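Local coordinates for protein DELTA1-pyrroline-2-carboxylate reductase (Thermococcus litoralis DSM 5473, PDB 6T3E) that reduces delta1-pyrroline-2-carboxylate to L-proline with NADH as probable hydride donor, a reaction of L-hydroxyproline metabolism, at residues 91-96 with 107-112; 267-272 with 321-326. All coordinates share one frame; numbering follows the deposited sequence.

Contact 1. Residues 91-96 with 107-112; sequences KVVSLY and VLASIL. With PRO (proline), chain E; NAI (1,4-dihydronicotinamide adenine dinucleotide), chain F.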
ATOM      1  N   LYS B  91      -2.322   5.924  -2.119  1.00 42.40           N
ATOM      2  CA  LYS B  91      -1.930   6.234  -3.486  1.00 39.18           C
ATOM      3  C   LYS B  91      -0.901   5.215  -3.947  1.00 38.77           C
ATOM      4  O   LYS B  91       0.019   4.877  -3.196  1.00 44.51           O
ATOM      5  CB  LYS B  91      -1.358   7.651  -3.596  1.00 40.97           C
ATOM      6  CG  LYS B  91      -0.952   8.079  -5.014  1.00 36.94           C
ATOM      7  CD  LYS B  91      -0.558   9.563  -5.064  1.00 37.06           C
ATOM      8  CE  LYS B  91       0.923   9.765  -4.727  1.00 38.17           C
ATOM      9  NZ  LYS B  91       1.416  11.154  -5.014  1.00 36.80           N
ATOM     10  N   VAL B  92      -1.086   4.695  -5.155  1.00 37.58           N
ATOM     11  CA  VAL B  92      -0.128   3.806  -5.800  1.00 35.87           C
ATOM     12  C   VAL B  92       0.481   4.602  -6.941  1.00 37.79           C
ATOM     13  O   VAL B  92      -0.192   4.861  -7.942  1.00 41.84           O
ATOM     14  CB  VAL B  92      -0.778   2.518  -6.306  1.00 32.81           C
ATOM     15  CG1 VAL B  92       0.289   1.608  -6.865  1.00 27.00           C
ATOM     16  CG2 VAL B  92      -1.560   1.832  -5.183  1.00 34.23           C
ATOM     17  N   VAL B  93       1.714   5.070  -6.759  1.00 32.09           N
ATOM     18  CA  VAL B  93       2.395   5.908  -7.736  1.00 29.98           C
ATOM     19  C   VAL B  93       3.703   5.245  -8.154  1.00 31.87           C
ATOM     20  O   VAL B  93       4.422   4.668  -7.328  1.00 28.14           O
ATOM     21  CB  VAL B  93       2.659   7.324  -7.186  1.00 31.03           C
ATOM     22  CG1 VAL B  93       3.492   7.260  -5.928  1.00 31.78           C
ATOM     23  CG2 VAL B  93       3.369   8.161  -8.227  1.00 27.39           C
ATOM     24  N   SER B  94       4.039   5.385  -9.433  1.00 35.75           N
ATOM     25  CA  SER B  94       5.206   4.743 -10.010  1.00 37.49           C
ATOM     26  C   SER B  94       6.072   5.779 -10.706  1.00 33.53           C
ATOM     27  O   SER B  94       5.581   6.799 -11.203  1.00 33.65           O
ATOM     28  CB  SER B  94       4.816   3.647 -11.000  1.00 43.43           C
ATOM     29  OG  SER B  94       4.059   4.195 -12.061  1.00 49.12           O
ATOM     30  N   LEU B  95       7.376   5.509 -10.707  1.00 34.35           N
ATOM     31  CA  LEU B  95       8.382   6.362 -11.332  1.00 35.31           C
ATOM     32  C   LEU B  95       9.199   5.525 -12.308  1.00 39.09           C
ATOM     33  O   LEU B  95       9.958   4.649 -11.886  1.00 42.81           O
ATOM     34  CB  LEU B  95       9.282   6.983 -10.271  1.00 34.97           C
ATOM     35  CG  LEU B  95      10.493   7.730 -10.808  1.00 42.05           C
ATOM     36  CD1 LEU B  95      10.010   8.815 -11.732  1.00 43.80           C
ATOM     37  CD2 LEU B  95      11.325   8.321  -9.677  1.00 45.27           C
ATOM     38  N   TYR B  96       9.039   5.773 -13.607  1.00 38.29           N
ATOM     39  CA  TYR B  96       9.860   5.120 -14.635  1.00 35.97           C
ATOM     40  C   TYR B  96      10.524   6.202 -15.471  1.00 40.37           C
ATOM     41  O   TYR B  96       9.920   6.693 -16.439  1.00 41.09           O
ATOM     42  CB  TYR B  96       9.023   4.190 -15.516  1.00 33.23           C
ATOM     43  CG  TYR B  96       8.676   2.866 -14.847  1.00 33.59           C
ATOM     44  CD1 TYR B  96       7.979   2.830 -13.629  1.00 31.39           C
ATOM     45  CD2 TYR B  96       9.021   1.656 -15.438  1.00 31.06           C
ATOM     46  CE1 TYR B  96       7.661   1.635 -13.018  1.00 30.65           C
ATOM     47  CE2 TYR B  96       8.706   0.449 -14.834  1.00 30.77           C
ATOM     48  CZ  TYR B  96       8.029   0.444 -13.617  1.00 33.25           C
ATOM     49  OH  TYR B  96       7.704  -0.763 -13.017  1.00 34.52           O
ATOM     50  N   VAL B 107       5.696   9.692 -14.192  1.00 41.71           N
ATOM     51  CA  VAL B 107       4.990   9.431 -12.945  1.00 43.11           C
ATOM     52  C   VAL B 107       3.532   9.135 -13.271  1.00 40.86           C
ATOM     53  O   VAL B 107       2.855   9.932 -13.932  1.00 38.20           O
ATOM     54  CB  VAL B 107       5.138  10.605 -11.965  1.00 40.47           C
ATOM     55  CG1 VAL B 107       4.179  10.471 -10.816  1.00 37.12           C
ATOM     56  CG2 VAL B 107       6.568  10.658 -11.452  1.00 43.48           C
ATOM     57  N   LEU B 108       3.073   7.960 -12.850  1.00 40.92           N
ATOM     58  CA  LEU B 108       1.701   7.507 -13.007  1.00 38.16           C
ATOM     59  C   LEU B 108       1.179   7.093 -11.642  1.00 43.57           C
ATOM     60  O   LEU B 108       1.894   6.438 -10.878  1.00 49.30           O
ATOM     61  CB  LEU B 108       1.627   6.322 -14.002  1.00 37.31           C
ATOM     62  CG  LEU B 108       2.141   6.565 -15.433  1.00 40.63           C
ATOM     63  CD1 LEU B 108       2.025   5.324 -16.306  1.00 25.28           C
ATOM     64  CD2 LEU B 108       1.359   7.739 -16.069  1.00 37.95           C
ATOM     65  N   ALA B 109      -0.048   7.497 -11.314  1.00 42.03           N
ATOM     66  CA  ALA B 109      -0.576   7.242  -9.982  1.00 40.97           C
ATOM     67  C   ALA B 109      -2.060   6.888 -10.039  1.00 43.49           C
ATOM     68  O   ALA B 109      -2.782   7.237 -10.978  1.00 44.55           O
ATOM     69  CB  ALA B 109      -0.363   8.450  -9.052  1.00 39.33           C
ATOM     70  N   SER B 110      -2.505   6.196  -8.987  1.00 40.37           N
ATOM     71  CA  SER B 110      -3.908   5.923  -8.718  1.00 32.07           C
ATOM     72  C   SER B 110      -4.138   6.114  -7.226  1.00 40.45           C
ATOM     73  O   SER B 110      -3.263   5.790  -6.416  1.00 44.48           O
ATOM     74  CB  SER B 110      -4.303   4.498  -9.111  1.00 30.33           C
ATOM     75  OG  SER B 110      -3.829   4.153 -10.392  1.00 35.82           O
ATOM     76  N   ILE B 111      -5.315   6.624  -6.860  1.00 39.69           N
ATOM     77  CA  ILE B 111      -5.648   6.914  -5.470  1.00 32.71           C
ATOM     78  C   ILE B 111      -6.941   6.198  -5.116  1.00 34.92           C
ATOM     79  O   ILE B 111      -7.924   6.288  -5.861  1.00 34.41           O
ATOM     80  CB  ILE B 111      -5.790   8.423  -5.215  1.00 29.78           C
ATOM     81  CG1 ILE B 111      -4.446   9.118  -5.453  1.00 27.87           C
ATOM     82  CG2 ILE B 111      -6.359   8.670  -3.795  1.00 24.26           C
ATOM     83  CD1 ILE B 111      -4.427  10.594  -5.113  1.00 29.78           C
ATOM     84  N   LEU B 112      -6.936   5.493  -3.977  1.00 33.16           N
ATOM     85  CA  LEU B 112      -8.097   4.775  -3.472  1.00 35.49           C
ATOM     86  C   LEU B 112      -8.528   5.403  -2.152  1.00 37.96           C
ATOM     87  O   LEU B 112      -7.707   5.606  -1.251  1.00 35.00           O
ATOM     88  CB  LEU B 112      -7.805   3.279  -3.280  1.00 33.99           C
ATOM     89  CG  LEU B 112      -8.998   2.404  -2.834  1.00 41.93           C
ATOM     90  CD1 LEU B 112      -9.735   1.811  -4.035  1.00 43.07           C
ATOM     91  CD2 LEU B 112      -8.594   1.292  -1.899  1.00 41.74           C
TER
HETATM   92  N   PRO E 401       7.712  10.460  -5.440  1.00 45.38           N
HETATM   93  CA  PRO E 401       6.443  10.964  -5.974  1.00 46.29           C
HETATM   94  C   PRO E 401       5.285  10.949  -4.980  1.00 50.98           C
HETATM   95  O   PRO E 401       5.462  10.901  -3.753  1.00 51.27           O
HETATM   96  CB  PRO E 401       6.163  10.007  -7.131  1.00 44.23           C
HETATM   97  CG  PRO E 401       7.523   9.646  -7.643  1.00 43.63           C
HETATM   98  CD  PRO E 401       8.476   9.714  -6.460  1.00 45.22           C
HETATM   99  OXT PRO E 401       4.126  10.983  -5.395  1.00 53.03           O
HETATM  100  PA  NAI F 402       9.278  14.359 -16.058  1.00 31.72           P
HETATM  101  O1A NAI F 402      10.043  13.246 -16.726  1.00 29.19           O
HETATM  102  O2A NAI F 402       7.951  14.568 -16.760  1.00 40.13           O
HETATM  103  O5B NAI F 402      10.142  15.758 -15.975  1.00 33.81           O
HETATM  104  C5B NAI F 402      11.498  15.587 -15.580  1.00 38.51           C
HETATM  105  C4B NAI F 402      12.375  16.725 -16.263  1.00 42.55           C
HETATM  106  O4B NAI F 402      13.574  16.719 -15.782  1.00 43.09           O
HETATM  107  C3B NAI F 402      12.517  16.418 -17.772  1.00 43.60           C
HETATM  108  O3B NAI F 402      12.024  17.466 -18.477  1.00 44.35           O
HETATM  109  C2B NAI F 402      14.035  16.224 -17.968  1.00 38.88           C
HETATM  110  O2B NAI F 402      14.455  16.639 -19.360  1.00 33.85           O
HETATM  111  C1B NAI F 402      14.542  16.999 -17.052  1.00 42.64           C
HETATM  112  N9A NAI F 402      15.898  16.653 -16.724  1.00 40.24           N
HETATM  113  C8A NAI F 402      16.280  15.409 -16.422  1.00 38.55           C
HETATM  114  N7A NAI F 402      17.585  15.440 -16.175  1.00 38.48           N
HETATM  115  C5A NAI F 402      18.011  16.706 -16.321  1.00 38.73           C
HETATM  116  C6A NAI F 402      19.262  17.257 -16.177  1.00 44.54           C
HETATM  117  N6A NAI F 402      20.549  16.687 -15.829  1.00 47.56           N
HETATM  118  N1A NAI F 402      19.445  18.561 -16.379  1.00 47.41           N
HETATM  119  C2A NAI F 402      18.384  19.335 -16.713  1.00 48.92           C
HETATM  120  N3A NAI F 402      17.149  18.791 -16.852  1.00 44.31           N
HETATM  121  C4A NAI F 402      16.976  17.459 -16.657  1.00 38.15           C
HETATM  122  O3  NAI F 402       9.039  13.860 -14.488  1.00 36.86           O
HETATM  123  PN  NAI F 402       8.285  14.797 -13.334  1.00 35.12           P
HETATM  124  O1N NAI F 402       6.895  14.208 -13.203  1.00 31.24           O
HETATM  125  O2N NAI F 402       8.278  16.248 -13.724  1.00 33.90           O
HETATM  126  O5D NAI F 402       9.086  14.645 -11.929  1.00 37.88           O
HETATM  127  C5D NAI F 402      10.159  15.485 -11.715  1.00 38.37           C
HETATM  128  C4D NAI F 402      10.903  15.009 -10.439  1.00 39.06           C
HETATM  129  O4D NAI F 402      10.172  15.184  -9.356  1.00 36.66           O
HETATM  130  C3D NAI F 402      11.170  13.499 -10.525  1.00 36.72           C
HETATM  131  O3D NAI F 402      12.434  13.239 -10.033  1.00 36.34           O
HETATM  132  C2D NAI F 402      10.136  12.864  -9.584  1.00 37.62           C
HETATM  133  O2D NAI F 402      10.663  11.505  -9.124  1.00 25.91           O
HETATM  134  C1D NAI F 402      10.052  13.749  -8.624  1.00 38.30           C
HETATM  135  N1N NAI F 402       8.743  13.672  -7.956  1.00 42.26           N
HETATM  136  C2N NAI F 402       8.631  13.804  -6.515  1.00 42.10           C
HETATM  137  C3N NAI F 402       7.269  14.199  -5.879  1.00 37.87           C
HETATM  138  C7N NAI F 402       7.356  14.955  -4.526  1.00 35.60           C
HETATM  139  O7N NAI F 402       8.424  15.228  -4.119  1.00 38.91           O
HETATM  140  N7N NAI F 402       6.127  15.316  -3.783  1.00 33.93           N
HETATM  141  C4N NAI F 402       6.054  14.439  -6.753  1.00 33.91           C
HETATM  142  C5N NAI F 402       6.148  13.766  -8.129  1.00 32.76           C
HETATM  143  C6N NAI F 402       7.532  13.461  -8.727  1.00 42.36           C

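Contact 2. Residues 267-272 with 321-326; sequences VDSKEG and VGLAIE. With NAI (1,4-dihydronicotinamide adenine dinucleotide), chain F; PRO (proline), chain E.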
ATOM      1  N   VAL B 267      12.511  20.093   5.494  1.00 46.31           N
ATOM      2  CA  VAL B 267      12.130  18.857   4.826  1.00 44.84           C
ATOM      3  C   VAL B 267      10.630  18.661   4.976  1.00 49.60           C
ATOM      4  O   VAL B 267      10.017  19.152   5.929  1.00 51.84           O
ATOM      5  CB  VAL B 267      12.894  17.645   5.400  1.00 40.70           C
ATOM      6  CG1 VAL B 267      14.401  17.855   5.256  1.00 44.85           C
ATOM      7  CG2 VAL B 267      12.511  17.416   6.844  1.00 39.17           C
ATOM      8  N   ASP B 268      10.028  17.952   4.015  1.00 51.11           N
ATOM      9  CA  ASP B 268       8.609  17.632   4.140  1.00 52.16           C
ATOM     10  C   ASP B 268       8.370  16.709   5.326  1.00 48.26           C
ATOM     11  O   ASP B 268       7.462  16.933   6.128  1.00 49.31           O
ATOM     12  CB  ASP B 268       8.074  17.021   2.833  1.00 56.68           C
ATOM     13  CG  ASP B 268       8.863  15.818   2.370  1.00 61.38           C
ATOM     14  OD1 ASP B 268       8.314  14.696   2.375  1.00 61.43           O
ATOM     15  OD2 ASP B 268      10.043  15.993   2.001  1.00 67.03           O
ATOM     16  N   SER B 269       9.224  15.713   5.496  1.00 46.22           N
ATOM     17  CA  SER B 269       9.173  14.875   6.679  1.00 48.26           C
ATOM     18  C   SER B 269      10.569  14.310   6.894  1.00 49.83           C
ATOM     19  O   SER B 269      11.260  13.969   5.923  1.00 45.85           O
ATOM     20  CB  SER B 269       8.116  13.766   6.545  1.00 48.31           C
ATOM     21  OG  SER B 269       8.671  12.523   6.151  1.00 52.08           O
ATOM     22  N   LYS B 270      10.999  14.296   8.163  1.00 51.98           N
ATOM     23  CA  LYS B 270      12.318  13.768   8.492  1.00 51.09           C
ATOM     24  C   LYS B 270      12.388  12.279   8.185  1.00 51.34           C
ATOM     25  O   LYS B 270      13.363  11.800   7.587  1.00 50.63           O
ATOM     26  CB  LYS B 270      12.635  14.022   9.964  1.00 50.56           C
ATOM     27  CG  LYS B 270      13.698  15.064  10.190  1.00 55.38           C
ATOM     28  CD  LYS B 270      14.038  15.238  11.682  1.00 61.64           C
ATOM     29  CE  LYS B 270      13.058  16.177  12.408  1.00 62.89           C
ATOM     30  NZ  LYS B 270      13.453  16.489  13.824  1.00 62.73           N
ATOM     31  N   GLU B 271      11.329  11.546   8.527  1.00 46.48           N
ATOM     32  CA  GLU B 271      11.324  10.111   8.300  1.00 47.54           C
ATOM     33  C   GLU B 271      11.443   9.799   6.818  1.00 50.40           C
ATOM     34  O   GLU B 271      12.180   8.888   6.427  1.00 52.64           O
ATOM     35  CB  GLU B 271      10.050   9.504   8.884  1.00 48.60           C
ATOM     36  CG  GLU B 271      10.138   8.024   9.164  1.00 53.19           C
ATOM     37  CD  GLU B 271       8.850   7.472   9.738  1.00 55.25           C
ATOM     38  OE1 GLU B 271       8.909   6.482  10.497  1.00 52.28           O
ATOM     39  OE2 GLU B 271       7.777   8.028   9.418  1.00 62.54           O
ATOM     40  N   GLY B 272      10.754  10.573   5.976  1.00 50.27           N
ATOM     41  CA  GLY B 272      10.803  10.314   4.548  1.00 45.46           C
ATOM     42  C   GLY B 272      12.111  10.747   3.912  1.00 45.58           C
ATOM     43  O   GLY B 272      12.764   9.965   3.214  1.00 44.62           O
ATOM     44  N   VAL B 321      10.080  15.073  -0.906  1.00 33.78           N
ATOM     45  CA  VAL B 321      10.016  13.761  -1.541  1.00 35.12           C
ATOM     46  C   VAL B 321       8.598  13.232  -1.658  1.00 42.70           C
ATOM     47  O   VAL B 321       8.394  12.209  -2.330  1.00 43.31           O
ATOM     48  CB  VAL B 321      10.890  12.733  -0.799  1.00 36.11           C
ATOM     49  CG1 VAL B 321      12.382  13.057  -1.013  1.00 35.04           C
ATOM     50  CG2 VAL B 321      10.526  12.709   0.664  1.00 27.15           C
ATOM     51  N   GLY B 322       7.635  13.833  -0.972  1.00 48.71           N
ATOM     52  CA  GLY B 322       6.243  13.415  -1.009  1.00 48.52           C
ATOM     53  C   GLY B 322       5.831  12.767   0.301  1.00 48.79           C
ATOM     54  O   GLY B 322       6.568  11.961   0.884  1.00 54.65           O
ATOM     55  N   LEU B 323       4.650  13.127   0.780  1.00 43.50           N
ATOM     56  CA  LEU B 323       4.095  12.551   1.996  1.00 40.73           C
ATOM     57  C   LEU B 323       2.633  12.191   1.748  1.00 37.85           C
ATOM     58  O   LEU B 323       1.899  12.948   1.104  1.00 41.51           O
ATOM     59  CB  LEU B 323       4.235  13.513   3.183  1.00 38.60           C
ATOM     60  CG  LEU B 323       4.077  12.887   4.573  1.00 39.19           C
ATOM     61  CD1 LEU B 323       5.081  11.770   4.826  1.00 34.25           C
ATOM     62  CD2 LEU B 323       4.163  13.961   5.648  1.00 41.24           C
ATOM     63  N   ALA B 324       2.209  11.038   2.272  1.00 27.69           N
ATOM     64  CA  ALA B 324       0.899  10.498   1.923  1.00 27.61           C
ATOM     65  C   ALA B 324      -0.257  11.380   2.377  1.00 28.74           C
ATOM     66  O   ALA B 324      -1.352  11.277   1.810  1.00 30.61           O
ATOM     67  CB  ALA B 324       0.731   9.091   2.503  1.00 28.54           C
ATOM     68  N   ILE B 325      -0.052  12.237   3.383  1.00 32.58           N
ATOM     69  CA  ILE B 325      -1.154  13.072   3.860  1.00 37.54           C
ATOM     70  C   ILE B 325      -1.600  14.041   2.782  1.00 45.45           C
ATOM     71  O   ILE B 325      -2.770  14.447   2.749  1.00 47.63           O
ATOM     72  CB  ILE B 325      -0.783  13.834   5.143  1.00 31.89           C
ATOM     73  CG1 ILE B 325       0.358  14.818   4.888  1.00 31.01           C
ATOM     74  CG2 ILE B 325      -0.453  12.882   6.246  1.00 29.19           C
ATOM     75  CD1 ILE B 325       0.543  15.810   6.019  1.00 33.69           C
ATOM     76  N   GLU B 326      -0.680  14.461   1.911  1.00 45.93           N
ATOM     77  CA  GLU B 326      -1.055  15.383   0.847  1.00 48.42           C
ATOM     78  C   GLU B 326      -1.993  14.721  -0.155  1.00 44.16           C
ATOM     79  O   GLU B 326      -2.900  15.376  -0.682  1.00 39.02           O
ATOM     80  CB  GLU B 326       0.206  15.914   0.168  1.00 52.65           C
ATOM     81  CG  GLU B 326       1.372  16.104   1.136  1.00 57.05           C
ATOM     82  CD  GLU B 326       2.706  16.359   0.454  1.00 58.08           C
ATOM     83  OE1 GLU B 326       2.949  15.835  -0.652  1.00 56.83           O
ATOM     84  OE2 GLU B 326       3.521  17.096   1.038  1.00 60.42           O
TER
HETATM   85  PA  NAI F 402       9.278  14.359 -16.058  1.00 31.72           P
HETATM   86  O1A NAI F 402      10.043  13.246 -16.726  1.00 29.19           O
HETATM   87  O2A NAI F 402       7.951  14.568 -16.760  1.00 40.13           O
HETATM   88  O5B NAI F 402      10.142  15.758 -15.975  1.00 33.81           O
HETATM   89  C5B NAI F 402      11.498  15.587 -15.580  1.00 38.51           C
HETATM   90  C4B NAI F 402      12.375  16.725 -16.263  1.00 42.55           C
HETATM   91  O4B NAI F 402      13.574  16.719 -15.782  1.00 43.09           O
HETATM   92  C3B NAI F 402      12.517  16.418 -17.772  1.00 43.60           C
HETATM   93  O3B NAI F 402      12.024  17.466 -18.477  1.00 44.35           O
HETATM   94  C2B NAI F 402      14.035  16.224 -17.968  1.00 38.88           C
HETATM   95  O2B NAI F 402      14.455  16.639 -19.360  1.00 33.85           O
HETATM   96  C1B NAI F 402      14.542  16.999 -17.052  1.00 42.64           C
HETATM   97  N9A NAI F 402      15.898  16.653 -16.724  1.00 40.24           N
HETATM   98  C8A NAI F 402      16.280  15.409 -16.422  1.00 38.55           C
HETATM   99  N7A NAI F 402      17.585  15.440 -16.175  1.00 38.48           N
HETATM  100  C5A NAI F 402      18.011  16.706 -16.321  1.00 38.73           C
HETATM  101  C6A NAI F 402      19.262  17.257 -16.177  1.00 44.54           C
HETATM  102  N6A NAI F 402      20.549  16.687 -15.829  1.00 47.56           N
HETATM  103  N1A NAI F 402      19.445  18.561 -16.379  1.00 47.41           N
HETATM  104  C2A NAI F 402      18.384  19.335 -16.713  1.00 48.92           C
HETATM  105  N3A NAI F 402      17.149  18.791 -16.852  1.00 44.31           N
HETATM  106  C4A NAI F 402      16.976  17.459 -16.657  1.00 38.15           C
HETATM  107  O3  NAI F 402       9.039  13.860 -14.488  1.00 36.86           O
HETATM  108  PN  NAI F 402       8.285  14.797 -13.334  1.00 35.12           P
HETATM  109  O1N NAI F 402       6.895  14.208 -13.203  1.00 31.24           O
HETATM  110  O2N NAI F 402       8.278  16.248 -13.724  1.00 33.90           O
HETATM  111  O5D NAI F 402       9.086  14.645 -11.929  1.00 37.88           O
HETATM  112  C5D NAI F 402      10.159  15.485 -11.715  1.00 38.37           C
HETATM  113  C4D NAI F 402      10.903  15.009 -10.439  1.00 39.06           C
HETATM  114  O4D NAI F 402      10.172  15.184  -9.356  1.00 36.66           O
HETATM  115  C3D NAI F 402      11.170  13.499 -10.525  1.00 36.72           C
HETATM  116  O3D NAI F 402      12.434  13.239 -10.033  1.00 36.34           O
HETATM  117  C2D NAI F 402      10.136  12.864  -9.584  1.00 37.62           C
HETATM  118  O2D NAI F 402      10.663  11.505  -9.124  1.00 25.91           O
HETATM  119  C1D NAI F 402      10.052  13.749  -8.624  1.00 38.30           C
HETATM  120  N1N NAI F 402       8.743  13.672  -7.956  1.00 42.26           N
HETATM  121  C2N NAI F 402       8.631  13.804  -6.515  1.00 42.10           C
HETATM  122  C3N NAI F 402       7.269  14.199  -5.879  1.00 37.87           C
HETATM  123  C7N NAI F 402       7.356  14.955  -4.526  1.00 35.60           C
HETATM  124  O7N NAI F 402       8.424  15.228  -4.119  1.00 38.91           O
HETATM  125  N7N NAI F 402       6.127  15.316  -3.783  1.00 33.93           N
HETATM  126  C4N NAI F 402       6.054  14.439  -6.753  1.00 33.91           C
HETATM  127  C5N NAI F 402       6.148  13.766  -8.129  1.00 32.76           C
HETATM  128  C6N NAI F 402       7.532  13.461  -8.727  1.00 42.36           C
HETATM  129  N   PRO E 401       7.712  10.460  -5.440  1.00 45.38           N
HETATM  130  CA  PRO E 401       6.443  10.964  -5.974  1.00 46.29           C
HETATM  131  C   PRO E 401       5.285  10.949  -4.980  1.00 50.98           C
HETATM  132  O   PRO E 401       5.462  10.901  -3.753  1.00 51.27           O
HETATM  133  CB  PRO E 401       6.163  10.007  -7.131  1.00 44.23           C
HETATM  134  CG  PRO E 401       7.523   9.646  -7.643  1.00 43.63           C
HETATM  135  CD  PRO E 401       8.476   9.714  -6.460  1.00 45.22           C
HETATM  136  OXT PRO E 401       4.126  10.983  -5.395  1.00 53.03           O

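Contact 1. Residues 91-96 with 107-112
Lys91 slants over Ile111 on the ligand-facing side of an antiparallel beta hairpin, its CG 3.7 Å from Ile111 CG1. The lysine chain starts extended and bends at chi3 (87°), a turn that carries the amine off the neighbouring strand to the bound proline, where NZ donates to OXT at 2.7 Å. Asp327, by a salt bridge, and Thr131, by a hydrogen bond, also hold NZ. On the same face Val93 sets its CB 3.7 Å from Ala109 CB. Val93 CG2 touches both Val107 CG1 and the CB of the bound proline, the latter at 3.5 Å. Farther along, Leu95 passes Val107 at a slant, CD1 against CG2, and reaches the cofactor ribose with CD2. Backbone bonds pair Val92 with Ser110 and Ser94 with Leu108; the one from Val92 N to Ser110 O is nearly straight at 164°. Ser94, Leu108 and Ser110 turn to the other face, where the second subunit packs and Gly119 of that subunit takes the hydrogen bond of Ser94 OG. Within the mixed sheet, strand 73-82 flanks 87-95 and strand 121-126 flanks 107-114; helix 128-146 packs on the face of Ala109 and Ile111.

Contact 2. Residues 267-272 with 321-326
Asp268 holds its CG between its own backbone N and carbonyl carbon (chi1 55°), which turns the carboxylate across the Val321 side chain at about a right angle. In Val321, chi1 of -70° sets CG1 anti to the carbonyl carbon and leaves CG2 between N and the carbonyl carbon, 3.4 Å from Asp268 OD1. The two segments follow neighbouring parallel strands, 264-267 and 316-319, of the Rossmann-type dinucleotide-binding domain, so the contact joins two strand-end loops. One hydrogen bond crosses it: Val321 N donates to Asp268 OD2 at 3.0 Å, meeting the oxygen from above the carboxylate plane, 58° out of it. Leu323 adds a van der Waals contact, its CD1 beside Ser269, 3.9 Å from OG. Ser269 is the N-cap of helix 270-276, its OG accepting from Gly272 N at 2.9 Å. Beyond Leu323 the chain enters helix 324-341, and helix 39-54 and strand 58-68 cover the leucine as well. Val321 and Gly322 line the pocket of proline and cofactor; Val321 O accepts a hydrogen bond from Arg63, which also bonds the proline. Gly322 has backbone angles that suit a residue without a side chain, and its CA lies 3.4 Å from the carboxamide N7N of the cofactor.

Both contacts are largely buried and border the same proline and cofactor, yet they belong to different sheets. Contact 1 lies in the mixed sheet that also meets the second subunit; contact 2 lies at strand ends of the parallel dinucleotide-binding sheet, where no other chain of the assembly touches its segments. Their centres are 16 Å apart and their nearest atoms about 6 Å, so they meet through the ligands. Regular backbone pairing, with apolar contacts on the ligand side beside the lysine amine, characterises 91-96 with 107-112, whereas 267-272 with 321-326 relies on one carboxylate-to-amide bond and packing between loop residues. Arg134 bonds the proline, as Lys91 does, and forms a salt bridge with Glu326 of contact 2.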